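Local atomic coordinates of hypothetical protein SSO2532 (Sulfolobus solfataricus, PDB entry 1VPH), a protein that is of unknown function but belongs to the YjbQ (UPF0047) family and forms a trimer with a metal site, modelled with potassium. Residues I50-V55 with G108-F113; H57-I62 with A98-G103; A61-E66 with F129-D134. All blocks are in the same frame, centred on the assembly; numbering follows the deposited sequence.

Contact 1 (I50-V55 with G108-F113)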
loop_
_atom_site.group_PDB
_atom_site.type_symbol
_atom_site.label_atom_id
_atom_site.label_comp_id
_atom_site.label_asym_id
_atom_site.label_seq_id
_atom_site.Cartn_x
_atom_site.Cartn_y
_atom_site.Cartn_z
ATOM N N ILE C 50 13.166 -8.379 0.049
ATOM C CA ILE C 50 12.196 -7.395 0.440
ATOM C C ILE C 50 12.057 -7.373 1.949
ATOM O O ILE C 50 12.390 -8.338 2.643
ATOM C CB ILE C 50 10.807 -7.610 -0.216
ATOM C CG1 ILE C 50 10.251 -8.991 0.101
ATOM C CG2 ILE C 50 10.906 -7.449 -1.743
ATOM C CD1 ILE C 50 8.774 -9.128 -0.168
ATOM N N CYS C 51 11.592 -6.236 2.461
ATOM C CA CYS C 51 11.323 -6.112 3.875
ATOM C C CYS C 51 9.856 -5.641 3.975
ATOM O O CYS C 51 9.511 -4.541 3.479
ATOM C CB CYS C 51 12.267 -5.139 4.515
ATOM S SG CYS C 51 11.848 -4.728 6.219
ATOM N N LEU C 52 9.028 -6.497 4.568
ATOM C CA LEU C 52 7.658 -6.227 4.913
ATOM C C LEU C 52 7.566 -5.741 6.356
ATOM O O LEU C 52 8.010 -6.410 7.273
ATOM C CB LEU C 52 6.815 -7.517 4.778
ATOM C CG LEU C 52 5.336 -7.463 5.178
ATOM C CD1 LEU C 52 4.519 -6.474 4.290
ATOM C CD2 LEU C 52 4.640 -8.838 5.160
ATOM N N ILE C 53 6.952 -4.575 6.551
ATOM C CA ILE C 53 6.702 -4.024 7.869
ATOM C C ILE C 53 5.190 -3.918 8.020
ATOM O O ILE C 53 4.545 -3.169 7.265
ATOM C CB ILE C 53 7.311 -2.601 7.969
ATOM C CG1 ILE C 53 8.803 -2.626 7.637
ATOM C CG2 ILE C 53 7.051 -2.002 9.346
ATOM C CD1 ILE C 53 9.141 -2.017 6.308
ATOM N N PHE C 54 4.635 -4.658 8.966
ATOM C CA PHE C 54 3.190 -4.997 9.013
ATOM C C PHE C 54 2.661 -4.896 10.441
ATOM O O PHE C 54 3.308 -5.370 11.372
ATOM C CB PHE C 54 2.977 -6.391 8.433
ATOM C CG PHE C 54 1.556 -6.905 8.528
ATOM C CD1 PHE C 54 0.617 -6.669 7.516
ATOM C CD2 PHE C 54 1.138 -7.628 9.637
ATOM C CE1 PHE C 54 -0.682 -7.144 7.652
ATOM C CE2 PHE C 54 -0.191 -8.093 9.751
ATOM C CZ PHE C 54 -1.072 -7.860 8.746
ATOM N N VAL C 55 1.508 -4.237 10.594
ATOM C CA VAL C 55 0.791 -4.235 11.886
ATOM C C VAL C 55 -0.480 -5.051 11.758
ATOM O O VAL C 55 -1.324 -4.877 10.862
ATOM C CB VAL C 55 0.467 -2.852 12.422
ATOM C CG1 VAL C 55 1.708 -2.078 12.638
ATOM C CG2 VAL C 55 -0.390 -2.113 11.499
ATOM N N GLY C 108 -3.231 1.842 5.230
ATOM C CA GLY C 108 -2.722 0.489 5.064
ATOM C C GLY C 108 -1.949 -0.014 6.301
ATOM O O GLY C 108 -1.227 0.733 6.970
ATOM N N ALA C 109 -2.033 -1.319 6.522
ATOM C CA ALA C 109 -1.314 -1.984 7.619
ATOM C C ALA C 109 0.147 -2.243 7.349
ATOM O O ALA C 109 0.875 -2.653 8.289
ATOM C CB ALA C 109 -1.948 -3.306 7.861
ATOM N N GLU C 110 0.574 -2.102 6.087
ATOM C CA GLU C 110 1.946 -2.535 5.705
ATOM C C GLU C 110 2.632 -1.637 4.736
ATOM O O GLU C 110 1.966 -0.933 3.969
ATOM C CB GLU C 110 1.957 -3.945 5.154
ATOM C CG GLU C 110 1.702 -4.138 3.660
ATOM C CD GLU C 110 0.212 -4.262 3.287
ATOM O OE1 GLU C 110 -0.615 -4.564 4.177
ATOM O OE2 GLU C 110 -0.115 -4.078 2.080
ATOM N N ARG C 111 3.962 -1.663 4.779
ATOM C CA ARG C 111 4.745 -1.102 3.743
ATOM C C ARG C 111 5.820 -2.130 3.381
ATOM O O ARG C 111 6.227 -2.931 4.196
ATOM C CB ARG C 111 5.347 0.226 4.180
ATOM C CG ARG C 111 4.418 1.399 4.290
ATOM C CD ARG C 111 3.742 1.744 2.958
ATOM N NE ARG C 111 2.927 2.936 3.132
ATOM C CZ ARG C 111 1.653 2.965 3.480
ATOM N NH1 ARG C 111 0.978 1.856 3.698
ATOM N NH2 ARG C 111 1.035 4.145 3.584
ATOM N N VAL C 112 6.218 -2.115 2.134
ATOM C CA VAL C 112 7.220 -3.081 1.611
ATOM C C VAL C 112 8.392 -2.273 1.048
ATOM O O VAL C 112 8.182 -1.310 0.268
ATOM C CB VAL C 112 6.658 -3.981 0.558
ATOM C CG1 VAL C 112 7.720 -4.950 0.039
ATOM C CG2 VAL C 112 5.462 -4.725 1.112
ATOM N N PHE C 113 9.597 -2.587 1.512
ATOM C CA PHE C 113 10.814 -1.901 1.061
ATOM C C PHE C 113 11.736 -2.914 0.339
ATOM O O PHE C 113 11.724 -4.105 0.667
ATOM C CB PHE C 113 11.600 -1.299 2.229
ATOM C CG PHE C 113 11.040 -0.019 2.766
ATOM C CD1 PHE C 113 9.884 -0.026 3.488
ATOM C CD2 PHE C 113 11.700 1.188 2.536
ATOM C CE1 PHE C 113 9.348 1.144 3.956
ATOM C CE2 PHE C 113 11.182 2.365 3.007
ATOM C CZ PHE C 113 10.004 2.343 3.736
#
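C51 to F54 run antiparallel to F113 to E110, the short strand axes approaching to 4.7 Å with 165° between their directions. This pairing belongs to the five-strand antiparallel sheet of the YjbQ-like fold, in which strand 49-55 lies between strands 137-148 and 110-116. C51-F113 and I53-R111 are hydrogen-bonded pairs, each closed by two backbone bonds; the straightest links I53 N to R111 O (3.0 Å, 174° at the hydrogen). A fifth bond, V55 N to A109 O at 2.9 Å, extends the ladder into the turn where G108 leaves helix 98-107.

On the face carrying L52, F54, E110 and V112, the CD1 branch of L52 rests 3.7 Å from V112 CG2 and also touches E110 CB. That same CB sits at the edge of the F54 ring, 3.8 Å from CD1. E110 OE2 is hydrogen-bonded to V112 N of the second subunit, whose F113 ring meets F54. On the other face C51 and I53 pack inward on V37 of helix 34-44, but F113 meets F54 of the third subunit: both faces reach other chains. I53, its chi2 of 108° lying off a staggered value, brings CD1 to 3.5 Å from F113 CD1. R111 turns back on its own strand, NH1 donating to E110 O (3.0 Å), which lies close to the guanidinium plane, and to L107 O.

Contact 2 (H57-I62 with A98-G103). With K (potassium ion), chain K; PO4 (phosphate ion), chain L.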
loop_
_atom_site.group_PDB
_atom_site.type_symbol
_atom_site.label_atom_id
_atom_site.label_comp_id
_atom_site.label_asym_id
_atom_site.label_seq_id
_atom_site.Cartn_x
_atom_site.Cartn_y
_atom_site.Cartn_z
ATOM N N HIS C 57 -3.222 -4.845 13.317
ATOM C CA HIS C 57 -4.057 -3.994 14.139
ATOM C C HIS C 57 -4.952 -3.288 13.151
ATOM O O HIS C 57 -4.527 -2.993 12.042
ATOM C CB HIS C 57 -3.199 -2.937 14.855
ATOM C CG HIS C 57 -2.255 -3.465 15.884
ATOM N ND1 HIS C 57 -2.681 -4.048 17.052
ATOM C CD2 HIS C 57 -0.899 -3.427 15.953
ATOM C CE1 HIS C 57 -1.633 -4.371 17.788
ATOM N NE2 HIS C 57 -0.539 -3.993 17.149
ATOM N N SER C 58 -6.197 -3.025 13.524
ATOM C CA SER C 58 -7.107 -2.362 12.618
ATOM C C SER C 58 -7.255 -0.854 12.917
ATOM O O SER C 58 -7.963 -0.151 12.159
ATOM C CB SER C 58 -8.447 -3.081 12.701
ATOM O OG SER C 58 -9.038 -2.813 13.970
ATOM N N THR C 59 -6.573 -0.343 13.944
ATOM C CA THR C 59 -6.649 1.081 14.296
ATOM C C THR C 59 -5.256 1.734 14.374
ATOM O O THR C 59 -5.065 2.816 14.931
ATOM C CB THR C 59 -7.423 1.245 15.613
ATOM O OG1 THR C 59 -6.720 0.617 16.663
ATOM C CG2 THR C 59 -8.814 0.668 15.470
ATOM N N ALA C 60 -4.301 1.049 13.769
ATOM C CA ALA C 60 -2.990 1.563 13.515
ATOM C C ALA C 60 -2.563 1.258 12.076
ATOM O O ALA C 60 -3.187 0.445 11.357
ATOM C CB ALA C 60 -1.981 0.993 14.515
ATOM N N ALA C 61 -1.518 1.950 11.630
ATOM C CA ALA C 61 -1.032 1.783 10.269
ATOM C C ALA C 61 0.484 1.918 10.226
ATOM O O ALA C 61 1.116 2.273 11.219
ATOM C CB ALA C 61 -1.691 2.805 9.307
ATOM N N ILE C 62 1.051 1.656 9.043
ATOM C CA ILE C 62 2.506 1.840 8.797
ATOM C C ILE C 62 2.642 2.763 7.633
ATOM O O ILE C 62 1.978 2.531 6.620
ATOM C CB ILE C 62 3.196 0.509 8.465
ATOM C CG1 ILE C 62 3.174 -0.457 9.697
ATOM C CG2 ILE C 62 4.642 0.737 8.022
ATOM C CD1 ILE C 62 4.011 0.058 10.950
ATOM N N ALA C 98 -14.268 4.703 15.339
ATOM C CA ALA C 98 -14.534 4.575 13.903
ATOM C C ALA C 98 -13.498 5.315 13.105
ATOM O O ALA C 98 -12.999 4.764 12.142
ATOM C CB ALA C 98 -15.896 5.060 13.545
ATOM N N HIS C 99 -13.164 6.536 13.518
ATOM C CA HIS C 99 -12.191 7.346 12.798
ATOM C C HIS C 99 -10.873 6.594 12.629
ATOM O O HIS C 99 -10.222 6.699 11.576
ATOM C CB HIS C 99 -11.945 8.652 13.554
ATOM C CG HIS C 99 -11.099 8.465 14.786
ATOM N ND1 HIS C 99 -11.622 8.062 15.990
ATOM C CD2 HIS C 99 -9.753 8.522 14.960
ATOM C CE1 HIS C 99 -10.647 7.949 16.876
ATOM N NE2 HIS C 99 -9.499 8.219 16.275
ATOM N N ALA C 100 -10.463 5.863 13.670
ATOM C CA ALA C 100 -9.188 5.155 13.672
ATOM C C ALA C 100 -9.184 4.025 12.663
ATOM O O ALA C 100 -8.218 3.826 11.933
ATOM C CB ALA C 100 -8.894 4.618 15.091
ATOM N N HIS C 101 -10.291 3.301 12.607
ATOM C CA HIS C 101 -10.458 2.250 11.608
ATOM C C HIS C 101 -10.439 2.814 10.166
ATOM O O HIS C 101 -9.846 2.232 9.269
ATOM C CB HIS C 101 -11.805 1.557 11.785
ATOM C CG HIS C 101 -11.911 0.730 13.035
ATOM N ND1 HIS C 101 -11.318 -0.504 13.142
ATOM C CD2 HIS C 101 -12.560 0.946 14.200
ATOM C CE1 HIS C 101 -11.605 -1.024 14.318
ATOM N NE2 HIS C 101 -12.340 -0.151 14.993
ATOM N N LEU C 102 -11.081 3.963 9.958
ATOM C CA LEU C 102 -11.074 4.617 8.646
ATOM C C LEU C 102 -9.682 5.022 8.204
ATOM O O LEU C 102 -9.298 4.744 7.105
ATOM C CB LEU C 102 -12.016 5.816 8.676
ATOM C CG LEU C 102 -13.514 5.543 8.874
ATOM C CD1 LEU C 102 -14.315 6.858 8.904
ATOM C CD2 LEU C 102 -14.070 4.663 7.826
ATOM N N GLY C 103 -8.927 5.661 9.090
ATOM C CA GLY C 103 -7.548 6.056 8.792
ATOM C C GLY C 103 -6.684 4.877 8.442
ATOM O O GLY C 103 -5.921 4.905 7.487
HETATM K K K K . -13.450 -0.311 16.907
HETATM P P PO4 L . -6.721 -3.163 16.967
HETATM O O1 PO4 L . -7.500 -2.737 18.144
HETATM O O2 PO4 L . -7.587 -3.936 15.972
HETATM O O3 PO4 L . -5.660 -4.171 17.355
HETATM O O4 PO4 L . -5.908 -2.031 16.389
HETATM O O HOH W 1 -14.093 -2.241 16.751
#
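S58 and T59, in the phosphate-holding turn that leads into strand 60-65, pack against A100 and H101 at the start of helix 98-107, beside the potassium site. The methyl of T59 covers one face of the H101 imidazole: CG2 stands 3.5 Å from the ring centroid and 14° off the normal, a CH-pi contact. S58 OG comes to the edge of the same ring instead, 3.1 Å from H101 CE1; its approach to ND1 has too poor an angle for a hydrogen bond, and ND1 pairs with N65 OD1 of the second subunit. That asparagine also donates ND2 to S58 O, so one residue across the trimer interface ties both segments together.

Held in this way, the H101 imidazole presents NE2 to the potassium ion at 2.2 Å, much shorter than usual for potassium to nitrogen, so the identity of the ion is open to doubt. The loop before helix 98-107 and the first turn of that helix together make the four-ligand site, H91, D95 and N97 joining H101, and a water also binds the ion. Nearer the helix backbone, H101 CA points its hydrogen at S58 O (171° at the hydrogen), while T59 CB lies 3.7 Å from A100 CB.

The phosphate, probably from the crystallisation liquor, is gripped on the turn by backbone N-H groups of S58 and T59 and by the side chains of H57, S58 and T59, with R137 and R140 adding theirs. S58 OG donates to phosphate O2 (2.7 Å). T59 OG1, placed between its own backbone N and carbonyl carbon (chi1 64°), donates to phosphate O4 (2.8 Å). H57 ND1 reaches phosphate O3, in the imidazole plane, at 3.0 Å.

Contact 3 (A61-E66 with F129-D134)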
loop_
_atom_site.group_PDB
_atom_site.type_symbol
_atom_site.label_atom_id
_atom_site.label_comp_id
_atom_site.label_asym_id
_atom_site.label_seq_id
_atom_site.Cartn_x
_atom_site.Cartn_y
_atom_site.Cartn_z
ATOM N N ALA C 61 -1.518 1.950 11.630
ATOM C CA ALA C 61 -1.032 1.783 10.269
ATOM C C ALA C 61 0.484 1.918 10.226
ATOM O O ALA C 61 1.116 2.273 11.219
ATOM C CB ALA C 61 -1.691 2.805 9.307
ATOM N N ILE C 62 1.051 1.656 9.043
ATOM C CA ILE C 62 2.506 1.840 8.797
ATOM C C ILE C 62 2.642 2.763 7.633
ATOM O O ILE C 62 1.978 2.531 6.620
ATOM C CB ILE C 62 3.196 0.509 8.465
ATOM C CG1 ILE C 62 3.174 -0.457 9.697
ATOM C CG2 ILE C 62 4.642 0.737 8.022
ATOM C CD1 ILE C 62 4.011 0.058 10.950
ATOM N N VAL C 63 3.421 3.858 7.787
ATOM C CA VAL C 63 3.690 4.773 6.677
ATOM C C VAL C 63 5.168 5.065 6.575
ATOM O O VAL C 63 5.933 4.742 7.461
ATOM C CB VAL C 63 2.878 6.120 6.744
ATOM C CG1 VAL C 63 1.411 5.834 6.709
ATOM C CG2 VAL C 63 3.284 6.963 7.956
ATOM N N ALA C 64 5.576 5.753 5.523
ATOM C CA ALA C 64 6.955 6.190 5.430
ATOM C C ALA C 64 7.040 7.632 4.930
ATOM O O ALA C 64 6.365 8.036 3.952
ATOM C CB ALA C 64 7.731 5.242 4.548
ATOM N N ASN C 65 7.721 8.463 5.698
ATOM C CA ASN C 65 7.929 9.841 5.275
ATOM C C ASN C 65 9.033 10.477 6.086
ATOM O O ASN C 65 9.783 9.769 6.741
ATOM C CB ASN C 65 6.643 10.642 5.270
ATOM C CG ASN C 65 6.583 11.509 4.089
ATOM O OD1 ASN C 65 7.009 12.670 4.162
ATOM N ND2 ASN C 65 6.186 10.920 2.916
ATOM N N GLU C 66 9.161 11.798 5.992
ATOM C CA GLU C 66 10.275 12.483 6.573
ATOM C C GLU C 66 10.086 12.774 8.038
ATOM O O GLU C 66 9.043 13.307 8.444
ATOM C CB GLU C 66 10.528 13.809 5.850
ATOM C CG GLU C 66 11.813 14.459 6.317
ATOM C CD GLU C 66 12.185 15.700 5.534
ATOM O OE1 GLU C 66 11.691 15.915 4.393
ATOM O OE2 GLU C 66 13.008 16.462 6.094
ATOM N N PHE C 129 7.262 4.815 10.003
ATOM C CA PHE C 129 6.479 5.156 11.198
ATOM C C PHE C 129 5.328 4.217 11.459
ATOM O O PHE C 129 4.554 3.841 10.564
ATOM C CB PHE C 129 5.891 6.551 11.094
ATOM C CG PHE C 129 6.904 7.671 11.008
ATOM C CD1 PHE C 129 7.411 8.261 12.152
ATOM C CD2 PHE C 129 7.269 8.155 9.786
ATOM C CE1 PHE C 129 8.298 9.315 12.059
ATOM C CE2 PHE C 129 8.175 9.178 9.678
ATOM C CZ PHE C 129 8.690 9.752 10.784
ATOM N N LEU C 130 5.169 3.883 12.710
ATOM C CA LEU C 130 3.917 3.364 13.224
ATOM C C LEU C 130 2.968 4.522 13.396
ATOM O O LEU C 130 3.325 5.564 14.035
ATOM C CB LEU C 130 4.143 2.695 14.586
ATOM C CG LEU C 130 2.775 2.355 15.192
ATOM C CD1 LEU C 130 2.182 1.197 14.403
ATOM C CD2 LEU C 130 2.875 2.017 16.660
ATOM N N VAL C 131 1.778 4.398 12.821
ATOM C CA VAL C 131 0.763 5.449 12.966
ATOM C C VAL C 131 -0.257 4.927 13.973
ATOM O O VAL C 131 -0.900 3.905 13.733
ATOM C CB VAL C 131 0.029 5.806 11.609
ATOM C CG1 VAL C 131 -0.875 7.055 11.824
ATOM C CG2 VAL C 131 0.958 6.016 10.463
ATOM N N GLU C 132 -0.349 5.587 15.131
ATOM C CA GLU C 132 -1.343 5.268 16.128
ATOM C C GLU C 132 -2.499 6.206 15.959
ATOM O O GLU C 132 -2.283 7.434 15.855
ATOM C CB GLU C 132 -0.791 5.480 17.552
ATOM C CG GLU C 132 -1.856 5.425 18.623
ATOM C CD GLU C 132 -2.418 4.011 18.739
ATOM O OE1 GLU C 132 -1.795 3.235 19.472
ATOM O OE2 GLU C 132 -3.437 3.682 18.079
ATOM N N LEU C 133 -3.700 5.649 15.869
ATOM C CA LEU C 133 -4.924 6.464 15.733
ATOM C C LEU C 133 -5.927 6.264 16.834
ATOM O O LEU C 133 -6.936 6.996 16.874
ATOM C CB LEU C 133 -5.640 6.222 14.375
ATOM C CG LEU C 133 -4.876 6.526 13.080
ATOM C CD1 LEU C 133 -5.778 6.475 11.850
ATOM C CD2 LEU C 133 -4.160 7.893 13.157
ATOM N N ASP C 134 -5.667 5.313 17.719
ATOM C CA ASP C 134 -6.555 4.991 18.838
ATOM C C ASP C 134 -5.748 4.707 20.119
ATOM O O ASP C 134 -6.050 3.779 20.864
ATOM C CB ASP C 134 -7.453 3.796 18.477
ATOM C CG ASP C 134 -8.632 3.608 19.446
ATOM O OD1 ASP C 134 -9.243 4.597 19.891
ATOM O OD2 ASP C 134 -8.995 2.464 19.739
#
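V63 meets V131 and F129 on one face of an antiparallel ladder, its CG2 3.5 Å from V131 CG2. The two valine side chains cross at about a right angle, and the same V63 methyl lies 4.1 Å from F129 CB. A61 adds its CB to this face, 4.2 Å from V131 CB. On the other face I62 CD1 reaches L130 CD1 (4.1 Å), and L130 CD1 also bears on the carbonyl of A61, 3.5 Å from its O.

Beneath the side chains, A61-V131 and V63-F129 are hydrogen-bonded pairs with two bonds each; the shortest, V131 N to A61 O, is 2.7 Å long with 174° at the hydrogen. The short axes, 134° apart, are strongly twisted against each other although the pairing is antiparallel, with I62-L130 the non-hydrogen-bonded pair. Beyond the ladder, with CG beside the backbone N and anti to the carbonyl carbon (chi1 -63°), the F129 ring brings its edge to the end of the other strand, CE2 lying 3.4 Å from N65 O. The N65 amide is held from the third subunit, OD1 hydrogen-bonded to its H101 ND1 and ND2 to its S58 O; ND2 also bonds A64 O.

Strand 127-132 is the middle of a three-strand sheet, flanked by 29-32 and 60-65. The face of A61, V63, F129 and V131 is covered by L107 of helix 98-107 and M72 of helix 69-83, with L30 of strand 29-32 alongside F129 and V131; the I62-L130 face packs on V55 of strand 49-55.

All three contacts are buried, but the centres of contacts 1 and 3 lie about 6 Å from the centre of the chain and that of contact 2 about 12 Å, at a site holding ions. Contacts 1 and 3 are antiparallel ladders in different sheets, with mainly apolar side chains, E110 and R111 in contact 1 turning to polar partners; contact 2 joins a turn to a helix through imidazole, hydroxyl and methyl groups. Contacts 2 and 3 share A61 and I62 of strand 60-65. Helix 98-107 runs on into the turn of contact 1, where G108 O probably accepts a bond from I62 N, bridging the sheets. L133 similarly couples contact 3 to H99 and T59.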